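Local structure of 4-alpha-glucanotransferase (5B68) at residues G15-Y23 and P477-F485; Q421-P429 and L468-A478. The protein is an amylomaltase, also called disproportionating enzyme, of the 4-alpha-glucanotransferase family, built round a TIM-type barrel of parallel strands. One frame throughout, in Å; residues are numbered along the deposited sequence.

Interaction 1: G15-Y23 and P477-F485; sequences GVATSYTDY and PATGTYIRF
Residues 15-17 run beside strand 481-484, with Val16 and Ile483 in a single beta bridge whose CA atoms lie 4.7 Å apart. Two backbone bonds hold it: Arg484 N to Gly15 O and Ala17 N to Tyr482 O, the latter 2.9 Å. Gly15, with positive phi, closes helix 5-13 in a Schellman motif. With chi1 at -169° the hydroxyl of Thr481 points away from its own N, and OG1 donates to Ala17 O at 2.7 Å, arriving from above the carbonyl plane. The N-terminal chain thus lies along the outermost strand of the four-stranded antiparallel sheet that contains 467-472. Beyond the bridge, Tyr482 turns its edge toward the face of Tyr20 in an offset edge-to-face pair, planes at 82°, with Tyr482 CD2 3.8 Å from Tyr20 CB. Phe469 meets both rings edge-to-face. One water accepts from Tyr20 OH and donates to Ala478 O and Gly480 O, so three groups fix it. A second water lies between the hydroxyls of Tyr482 and the poorly ordered Tyr23, 3.1 Å from Tyr482 OH.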
loop_
_atom_site.group_PDB
_atom_site.type_symbol
_atom_site.label_atom_id
_atom_site.label_comp_id
_atom_site.label_asym_id
_atom_site.label_seq_id
_atom_site.Cartn_x
_atom_site.Cartn_y
_atom_site.Cartn_z
ATOM N N GLY A 15 -14.919 -18.748 4.723
ATOM C CA GLY A 15 -14.396 -17.651 5.483
ATOM C C GLY A 15 -15.195 -16.363 5.396
ATOM O O GLY A 15 -14.618 -15.268 5.547
ATOM N N VAL A 16 -16.515 -16.474 5.278
ATOM C CA VAL A 16 -17.354 -15.324 5.148
ATOM C C VAL A 16 -17.987 -15.144 6.497
ATOM O O VAL A 16 -18.619 -16.079 7.017
ATOM C CB VAL A 16 -18.413 -15.503 4.077
ATOM C CG1 VAL A 16 -19.298 -14.245 3.987
ATOM C CG2 VAL A 16 -17.758 -15.812 2.730
ATOM N N ALA A 17 -17.773 -13.984 7.093
ATOM C CA ALA A 17 -18.320 -13.733 8.466
ATOM C C ALA A 17 -19.836 -13.630 8.413
ATOM O O ALA A 17 -20.437 -12.957 7.534
ATOM C CB ALA A 17 -17.752 -12.441 9.049
ATOM N N THR A 18 -20.468 -14.244 9.409
ATOM C CA THR A 18 -21.967 -14.180 9.522
ATOM C C THR A 18 -22.472 -13.116 10.501
ATOM O O THR A 18 -23.689 -12.881 10.627
ATOM C CB THR A 18 -22.528 -15.523 9.958
ATOM O OG1 THR A 18 -22.031 -15.867 11.254
ATOM C CG2 THR A 18 -22.134 -16.633 8.945
ATOM N N SER A 19 -21.543 -12.540 11.258
ATOM C CA SER A 19 -21.851 -11.340 12.042
ATOM C C SER A 19 -20.565 -10.585 12.314
ATOM O O SER A 19 -19.497 -11.134 12.144
ATOM C CB SER A 19 -22.453 -11.753 13.396
ATOM O OG SER A 19 -21.564 -12.625 14.076
ATOM N N TYR A 20 -20.673 -9.356 12.793
ATOM C CA TYR A 20 -19.466 -8.565 13.137
ATOM C C TYR A 20 -19.834 -7.425 14.094
ATOM O O TYR A 20 -21.035 -7.166 14.338
ATOM C CB TYR A 20 -18.780 -8.054 11.848
ATOM C CG TYR A 20 -19.620 -7.173 11.013
ATOM C CD1 TYR A 20 -19.615 -5.808 11.200
ATOM C CD2 TYR A 20 -20.432 -7.695 9.998
ATOM C CE1 TYR A 20 -20.427 -4.975 10.438
ATOM C CE2 TYR A 20 -21.214 -6.872 9.231
ATOM C CZ TYR A 20 -21.225 -5.532 9.460
ATOM O OH TYR A 20 -22.027 -4.743 8.716
ATOM N N THR A 21 -18.819 -6.754 14.595
ATOM C CA THR A 21 -19.025 -5.536 15.312
ATOM C C THR A 21 -18.517 -4.432 14.415
ATOM O O THR A 21 -17.465 -4.543 13.805
ATOM C CB THR A 21 -18.288 -5.525 16.643
ATOM O OG1 THR A 21 -18.693 -6.664 17.401
ATOM C CG2 THR A 21 -18.637 -4.272 17.406
ATOM N N ASP A 22 -19.304 -3.383 14.298
ATOM C CA ASP A 22 -18.935 -2.279 13.433
ATOM C C ASP A 22 -17.899 -1.371 14.091
ATOM O O ASP A 22 -17.429 -1.630 15.195
ATOM C CB ASP A 22 -20.164 -1.486 13.004
ATOM C CG ASP A 22 -20.849 -0.809 14.161
ATOM O OD1 ASP A 22 -20.263 -0.773 15.260
ATOM O OD2 ASP A 22 -21.966 -0.322 13.953
ATOM N N TYR A 23 -17.503 -0.334 13.371
ATOM C CA TYR A 23 -16.530 0.612 13.875
ATOM C C TYR A 23 -17.084 1.512 14.980
ATOM O O TYR A 23 -16.350 2.265 15.592
ATOM C CB TYR A 23 -15.913 1.410 12.731
ATOM C CG TYR A 23 -14.802 0.681 12.009
ATOM C CD1 TYR A 23 -14.390 -0.571 12.407
ATOM C CD2 TYR A 23 -14.172 1.251 10.925
ATOM C CE1 TYR A 23 -13.383 -1.226 11.752
ATOM C CE2 TYR A 23 -13.159 0.595 10.265
ATOM C CZ TYR A 23 -12.774 -0.642 10.689
ATOM O OH TYR A 23 -11.769 -1.288 10.040
ATOM N N PRO A 477 -22.372 0.072 2.095
ATOM C CA PRO A 477 -21.482 -0.628 3.024
ATOM C C PRO A 477 -22.172 -1.269 4.232
ATOM O O PRO A 477 -21.667 -2.241 4.803
ATOM C CB PRO A 477 -20.498 0.454 3.429
ATOM C CG PRO A 477 -20.555 1.486 2.322
ATOM C CD PRO A 477 -21.890 1.422 1.718
ATOM N N ALA A 478 -23.321 -0.727 4.662
ATOM C CA ALA A 478 -24.165 -1.381 5.668
ATOM C C ALA A 478 -24.528 -2.824 5.343
ATOM O O ALA A 478 -24.828 -3.558 6.251
ATOM C CB ALA A 478 -25.481 -0.564 5.895
ATOM N N THR A 479 -24.530 -3.198 4.056
ATOM C CA THR A 479 -24.812 -4.533 3.588
ATOM C C THR A 479 -23.599 -5.460 3.521
ATOM O O THR A 479 -23.757 -6.593 3.106
ATOM C CB THR A 479 -25.527 -4.548 2.234
ATOM O OG1 THR A 479 -24.664 -4.157 1.149
ATOM C CG2 THR A 479 -26.750 -3.584 2.308
ATOM N N GLY A 480 -22.437 -5.002 3.965
ATOM C CA GLY A 480 -21.240 -5.815 3.835
ATOM C C GLY A 480 -20.983 -6.752 4.986
ATOM O O GLY A 480 -21.767 -6.894 5.966
ATOM N N THR A 481 -19.864 -7.457 4.823
ATOM C CA THR A 481 -19.361 -8.345 5.826
ATOM C C THR A 481 -17.853 -8.552 5.622
ATOM O O THR A 481 -17.305 -7.981 4.686
ATOM C CB THR A 481 -20.105 -9.676 5.827
ATOM O OG1 THR A 481 -19.728 -10.381 6.991
ATOM C CG2 THR A 481 -19.868 -10.520 4.593
ATOM N N TYR A 482 -17.231 -9.324 6.499
ATOM C CA TYR A 482 -15.819 -9.605 6.439
ATOM C C TYR A 482 -15.561 -10.896 5.695
ATOM O O TYR A 482 -16.283 -11.845 5.852
ATOM C CB TYR A 482 -15.237 -9.713 7.846
ATOM C CG TYR A 482 -15.009 -8.372 8.464
ATOM C CD1 TYR A 482 -13.929 -7.612 8.089
ATOM C CD2 TYR A 482 -15.911 -7.830 9.361
ATOM C CE1 TYR A 482 -13.722 -6.371 8.611
ATOM C CE2 TYR A 482 -15.712 -6.580 9.892
ATOM C CZ TYR A 482 -14.611 -5.859 9.509
ATOM O OH TYR A 482 -14.378 -4.623 10.016
ATOM N N ILE A 483 -14.536 -10.891 4.869
ATOM C CA ILE A 483 -13.968 -12.141 4.335
ATOM C C ILE A 483 -12.587 -12.296 4.892
ATOM O O ILE A 483 -11.818 -11.343 4.932
ATOM C CB ILE A 483 -13.944 -12.211 2.801
ATOM C CG1 ILE A 483 -13.222 -11.030 2.180
ATOM C CG2 ILE A 483 -15.362 -12.279 2.274
ATOM C CD1 ILE A 483 -13.141 -11.194 0.646
ATOM N N ARG A 484 -12.291 -13.502 5.343
ATOM C CA ARG A 484 -11.008 -13.882 5.957
ATOM C C ARG A 484 -9.946 -14.282 4.929
ATOM O O ARG A 484 -10.273 -14.951 3.946
ATOM C CB ARG A 484 -11.309 -15.048 6.933
ATOM C CG ARG A 484 -10.137 -15.768 7.569
ATOM C CD ARG A 484 -10.452 -16.504 8.882
ATOM N NE ARG A 484 -11.626 -17.388 8.945
ATOM C CZ ARG A 484 -11.775 -18.501 8.246
ATOM N NH1 ARG A 484 -10.858 -18.851 7.369
ATOM N NH2 ARG A 484 -12.848 -19.246 8.428
ATOM N N PHE A 485 -8.671 -13.922 5.179
ATOM C CA PHE A 485 -7.546 -14.355 4.368
ATOM C C PHE A 485 -6.640 -15.160 5.228
ATOM O O PHE A 485 -6.720 -15.121 6.467
ATOM C CB PHE A 485 -6.797 -13.159 3.744
ATOM C CG PHE A 485 -7.625 -12.459 2.704
ATOM C CD1 PHE A 485 -7.588 -12.893 1.393
ATOM C CD2 PHE A 485 -8.450 -11.388 3.015
ATOM C CE1 PHE A 485 -8.389 -12.294 0.447
ATOM C CE2 PHE A 485 -9.277 -10.807 2.036
ATOM C CZ PHE A 485 -9.236 -11.279 0.747
HETATM O O HOH W 1 -24.052 -6.133 6.865
HETATM O O HOH W 2 -12.187 -3.183 8.387
#

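Interaction 2: Q421-P429 and L468-A478; sequences QGQDWSQPP and LFVMPRMQSPA
Ser426 O is gripped end-on by both terminal nitrogens of Arg473, NH2 at 3.0 Å and NH1 at 3.1 Å. The oxygen lies in the guanidinium plane, yet both nitrogens come from the same face of its own carbonyl plane, NH2 standing 53° out of it. A bend at chi3 (-83°) brings the guanidinium to this carbonyl, while NE is held by Pro407 O, so the group is fixed at two of its edges. Pro428 crosses obliquely at the guanidinium edge, its CB 3.9 Å from Arg473 NH2. Farther along, Met471 SD rests against the carboxylate end of Asp424, 3.6 Å from Asp424 CG, and Met471 CE reaches Gln423 O. The Asp424 carboxylate is itself tied down: OD1 accepts from Ser410 OG and weakly from Ser426 N, and OD2 takes a water that also donates to Gln475 O. The Pro477 ring packs against the backbone of 421-423, its CB 3.3 Å from Gln421 O, a buried oxygen without a polar partner. At the other end, Pro429 CG touches Val470 CG1 at 3.9 Å and Pro429 CB meets Leu468 CD1. The side chain of Gln423 is about 4 Å from a bound BTB molecule, probably from the crystallisation liquor. Strands 423-424 and 467-472 both pair with 409-413, flanking it in an antiparallel sheet, and the type II turn Pro472-Gln475 begins the connection from 467-472 to the next strand, 481-484.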
loop_
_atom_site.group_PDB
_atom_site.type_symbol
_atom_site.label_atom_id
_atom_site.label_comp_id
_atom_site.label_asym_id
_atom_site.label_seq_id
_atom_site.Cartn_x
_atom_site.Cartn_y
_atom_site.Cartn_z
ATOM N N GLN A 421 -22.787 5.793 7.109
ATOM C CA GLN A 421 -23.113 4.719 6.191
ATOM C C GLN A 421 -21.899 3.864 5.802
ATOM O O GLN A 421 -21.979 3.055 4.902
ATOM C CB GLN A 421 -23.826 5.259 4.959
ATOM C CG GLN A 421 -23.353 6.631 4.537
ATOM C CD GLN A 421 -24.461 7.663 4.553
ATOM O OE1 GLN A 421 -24.857 8.178 3.513
ATOM N NE2 GLN A 421 -24.965 7.963 5.735
ATOM N N GLY A 422 -20.783 4.068 6.484
ATOM C CA GLY A 422 -19.581 3.313 6.219
ATOM C C GLY A 422 -18.910 3.844 4.987
ATOM O O GLY A 422 -19.231 4.915 4.529
ATOM N N GLN A 423 -17.968 3.088 4.447
ATOM C CA GLN A 423 -17.288 3.507 3.245
ATOM C C GLN A 423 -17.195 2.410 2.213
ATOM O O GLN A 423 -17.076 1.255 2.544
ATOM C CB GLN A 423 -15.886 3.956 3.567
ATOM C CG GLN A 423 -15.797 5.007 4.636
ATOM C CD GLN A 423 -14.393 5.146 5.145
ATOM O OE1 GLN A 423 -14.112 4.852 6.288
ATOM N NE2 GLN A 423 -13.498 5.577 4.285
ATOM N N ASP A 424 -17.230 2.803 0.955
ATOM C CA ASP A 424 -16.936 1.895 -0.130
ATOM C C ASP A 424 -15.723 2.455 -0.838
ATOM O O ASP A 424 -15.795 3.527 -1.372
ATOM C CB ASP A 424 -18.112 1.866 -1.098
ATOM C CG ASP A 424 -17.904 0.907 -2.261
ATOM O OD1 ASP A 424 -16.942 0.140 -2.241
ATOM O OD2 ASP A 424 -18.728 0.923 -3.181
ATOM N N TRP A 425 -14.614 1.729 -0.841
ATOM C CA TRP A 425 -13.390 2.184 -1.490
ATOM C C TRP A 425 -13.322 1.766 -2.951
ATOM O O TRP A 425 -12.484 2.223 -3.682
ATOM C CB TRP A 425 -12.162 1.671 -0.749
ATOM C CG TRP A 425 -12.122 2.067 0.665
ATOM C CD1 TRP A 425 -12.755 3.106 1.218
ATOM C CD2 TRP A 425 -11.410 1.423 1.722
ATOM N NE1 TRP A 425 -12.500 3.165 2.550
ATOM C CE2 TRP A 425 -11.672 2.137 2.886
ATOM C CE3 TRP A 425 -10.587 0.309 1.796
ATOM C CZ2 TRP A 425 -11.133 1.785 4.107
ATOM C CZ3 TRP A 425 -10.053 -0.033 3.012
ATOM C CH2 TRP A 425 -10.335 0.692 4.148
ATOM N N SER A 426 -14.216 0.865 -3.318
ATOM C CA SER A 426 -14.469 0.439 -4.686
ATOM C C SER A 426 -13.532 -0.639 -5.242
ATOM O O SER A 426 -13.718 -1.114 -6.324
ATOM C CB SER A 426 -14.497 1.644 -5.616
ATOM O OG SER A 426 -13.209 1.953 -6.053
ATOM N N GLN A 427 -12.550 -1.044 -4.468
ATOM C CA GLN A 427 -11.558 -1.984 -4.962
ATOM C C GLN A 427 -12.070 -3.416 -5.028
ATOM O O GLN A 427 -12.795 -3.822 -4.157
ATOM C CB GLN A 427 -10.330 -1.907 -4.075
ATOM C CG GLN A 427 -9.768 -0.507 -3.952
ATOM C CD GLN A 427 -9.286 -0.211 -2.568
ATOM O OE1 GLN A 427 -9.426 -1.026 -1.683
ATOM N NE2 GLN A 427 -8.690 0.941 -2.382
ATOM N N PRO A 428 -11.649 -4.190 -6.022
ATOM C CA PRO A 428 -11.983 -5.615 -5.983
ATOM C C PRO A 428 -11.030 -6.376 -5.066
ATOM O O PRO A 428 -9.825 -6.187 -5.157
ATOM C CB PRO A 428 -11.831 -6.041 -7.448
ATOM C CG PRO A 428 -10.775 -5.165 -8.001
ATOM C CD PRO A 428 -10.933 -3.848 -7.255
ATOM N N PRO A 429 -11.546 -7.221 -4.171
ATOM C CA PRO A 429 -10.609 -7.880 -3.263
ATOM C C PRO A 429 -9.945 -9.058 -3.921
ATOM O O PRO A 429 -10.469 -9.659 -4.828
ATOM C CB PRO A 429 -11.502 -8.342 -2.141
ATOM C CG PRO A 429 -12.844 -8.560 -2.764
ATOM C CD PRO A 429 -12.943 -7.488 -3.801
ATOM N N LEU A 468 -10.903 -8.505 5.029
ATOM C CA LEU A 468 -11.365 -7.258 4.432
ATOM C C LEU A 468 -12.821 -7.165 4.661
ATOM O O LEU A 468 -13.523 -8.156 4.512
ATOM C CB LEU A 468 -11.103 -7.229 2.927
ATOM C CG LEU A 468 -9.618 -6.997 2.556
ATOM C CD1 LEU A 468 -9.424 -7.223 1.061
ATOM C CD2 LEU A 468 -9.093 -5.644 2.981
ATOM N N PHE A 469 -13.301 -5.972 4.896
ATOM C CA PHE A 469 -14.727 -5.676 4.816
ATOM C C PHE A 469 -15.121 -5.432 3.402
ATOM O O PHE A 469 -14.549 -4.566 2.781
ATOM C CB PHE A 469 -15.061 -4.465 5.669
ATOM C CG PHE A 469 -16.517 -4.266 5.855
ATOM C CD1 PHE A 469 -17.238 -5.047 6.757
ATOM C CD2 PHE A 469 -17.190 -3.332 5.101
ATOM C CE1 PHE A 469 -18.616 -4.876 6.894
ATOM C CE2 PHE A 469 -18.565 -3.164 5.228
ATOM C CZ PHE A 469 -19.277 -3.919 6.118
ATOM N N VAL A 470 -16.067 -6.216 2.906
ATOM C CA VAL A 470 -16.520 -6.157 1.525
ATOM C C VAL A 470 -18.039 -6.089 1.470
ATOM O O VAL A 470 -18.726 -6.683 2.323
ATOM C CB VAL A 470 -16.047 -7.409 0.700
ATOM C CG1 VAL A 470 -14.539 -7.411 0.590
ATOM C CG2 VAL A 470 -16.488 -8.715 1.313
ATOM N N MET A 471 -18.549 -5.499 0.392
ATOM C CA MET A 471 -19.972 -5.427 0.156
ATOM C C MET A 471 -20.235 -5.855 -1.261
ATOM O O MET A 471 -19.357 -5.757 -2.095
ATOM C CB MET A 471 -20.433 -3.985 0.388
ATOM C CG MET A 471 -19.836 -3.026 -0.636
ATOM S SD MET A 471 -19.659 -1.355 -0.014
ATOM C CE MET A 471 -18.299 -1.682 1.118
ATOM N N PRO A 472 -21.426 -6.428 -1.547
ATOM C CA PRO A 472 -21.730 -6.717 -2.952
ATOM C C PRO A 472 -21.584 -5.428 -3.749
ATOM O O PRO A 472 -21.925 -4.347 -3.257
ATOM C CB PRO A 472 -23.188 -7.161 -2.898
ATOM C CG PRO A 472 -23.376 -7.675 -1.539
ATOM C CD PRO A 472 -22.523 -6.849 -0.638
ATOM N N ARG A 473 -21.043 -5.528 -4.940
ATOM C CA ARG A 473 -20.677 -4.342 -5.649
ATOM C C ARG A 473 -21.934 -3.515 -5.897
ATOM O O ARG A 473 -22.965 -4.049 -6.220
ATOM C CB ARG A 473 -19.976 -4.702 -6.953
ATOM C CG ARG A 473 -19.273 -3.534 -7.599
ATOM C CD ARG A 473 -18.204 -3.981 -8.563
ATOM N NE ARG A 473 -16.957 -4.295 -7.895
ATOM C CZ ARG A 473 -16.099 -3.390 -7.463
ATOM N NH1 ARG A 473 -16.352 -2.110 -7.623
ATOM N NH2 ARG A 473 -14.989 -3.770 -6.871
ATOM N N MET A 474 -21.818 -2.210 -5.716
ATOM C CA MET A 474 -22.903 -1.248 -5.938
ATOM C C MET A 474 -23.938 -1.193 -4.819
ATOM O O MET A 474 -24.947 -0.538 -4.946
ATOM C CB MET A 474 -23.590 -1.454 -7.283
ATOM C CG MET A 474 -22.869 -0.842 -8.474
ATOM S SD MET A 474 -22.808 0.961 -8.550
ATOM C CE MET A 474 -24.521 1.437 -8.666
ATOM N N GLN A 475 -23.657 -1.855 -3.713
ATOM C CA GLN A 475 -24.515 -1.801 -2.552
ATOM C C GLN A 475 -23.886 -0.953 -1.470
ATOM O O GLN A 475 -22.707 -0.681 -1.496
ATOM C CB GLN A 475 -24.801 -3.197 -2.004
ATOM C CG GLN A 475 -25.680 -4.047 -2.889
ATOM C CD GLN A 475 -26.248 -5.235 -2.164
ATOM O OE1 GLN A 475 -26.089 -5.368 -0.966
ATOM N NE2 GLN A 475 -26.917 -6.096 -2.889
ATOM N N SER A 476 -24.717 -0.507 -0.548
ATOM C CA SER A 476 -24.302 0.222 0.636
ATOM C C SER A 476 -23.325 -0.608 1.478
ATOM O O SER A 476 -23.479 -1.845 1.642
ATOM C CB SER A 476 -25.532 0.522 1.504
ATOM O OG SER A 476 -25.176 1.133 2.743
ATOM N N PRO A 477 -22.372 0.072 2.095
ATOM C CA PRO A 477 -21.482 -0.628 3.024
ATOM C C PRO A 477 -22.172 -1.269 4.232
ATOM O O PRO A 477 -21.667 -2.241 4.803
ATOM C CB PRO A 477 -20.498 0.454 3.429
ATOM C CG PRO A 477 -20.555 1.486 2.322
ATOM C CD PRO A 477 -21.890 1.422 1.718
ATOM N N ALA A 478 -23.321 -0.727 4.662
ATOM C CA ALA A 478 -24.165 -1.381 5.668
ATOM C C ALA A 478 -24.528 -2.824 5.343
ATOM O O ALA A 478 -24.828 -3.558 6.251
ATOM C CB ALA A 478 -25.481 -0.564 5.895
HETATM O O HOH W 3 -21.344 1.602 -2.765
#

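How the interactions relate
The two contacts, with centres about 10 Å apart, lie on the same four-stranded antiparallel sheet. Interaction 1 adds the N-terminal residues at its outermost strand, 481-484; interaction 2 joins the other outermost strand, 423-424, and the loop after it to strand 467-472. Between them, 467-472 and 481-484 are direct neighbours, with probable backbone hydrogen bonds of 2.8 Å between Thr481 O and Val470 N and 2.9 Å between Ile483 N and Leu468 O. Phe469 also packs against Gly480, its CZ 3.5 Å from Gly480 C. Pro477 and Ala478 lie in both interactions, but Pro477 makes its contact in interaction 2 alone. The BTB molecule, probably a crystallisation additive, lies beside Gln423 of interaction 2.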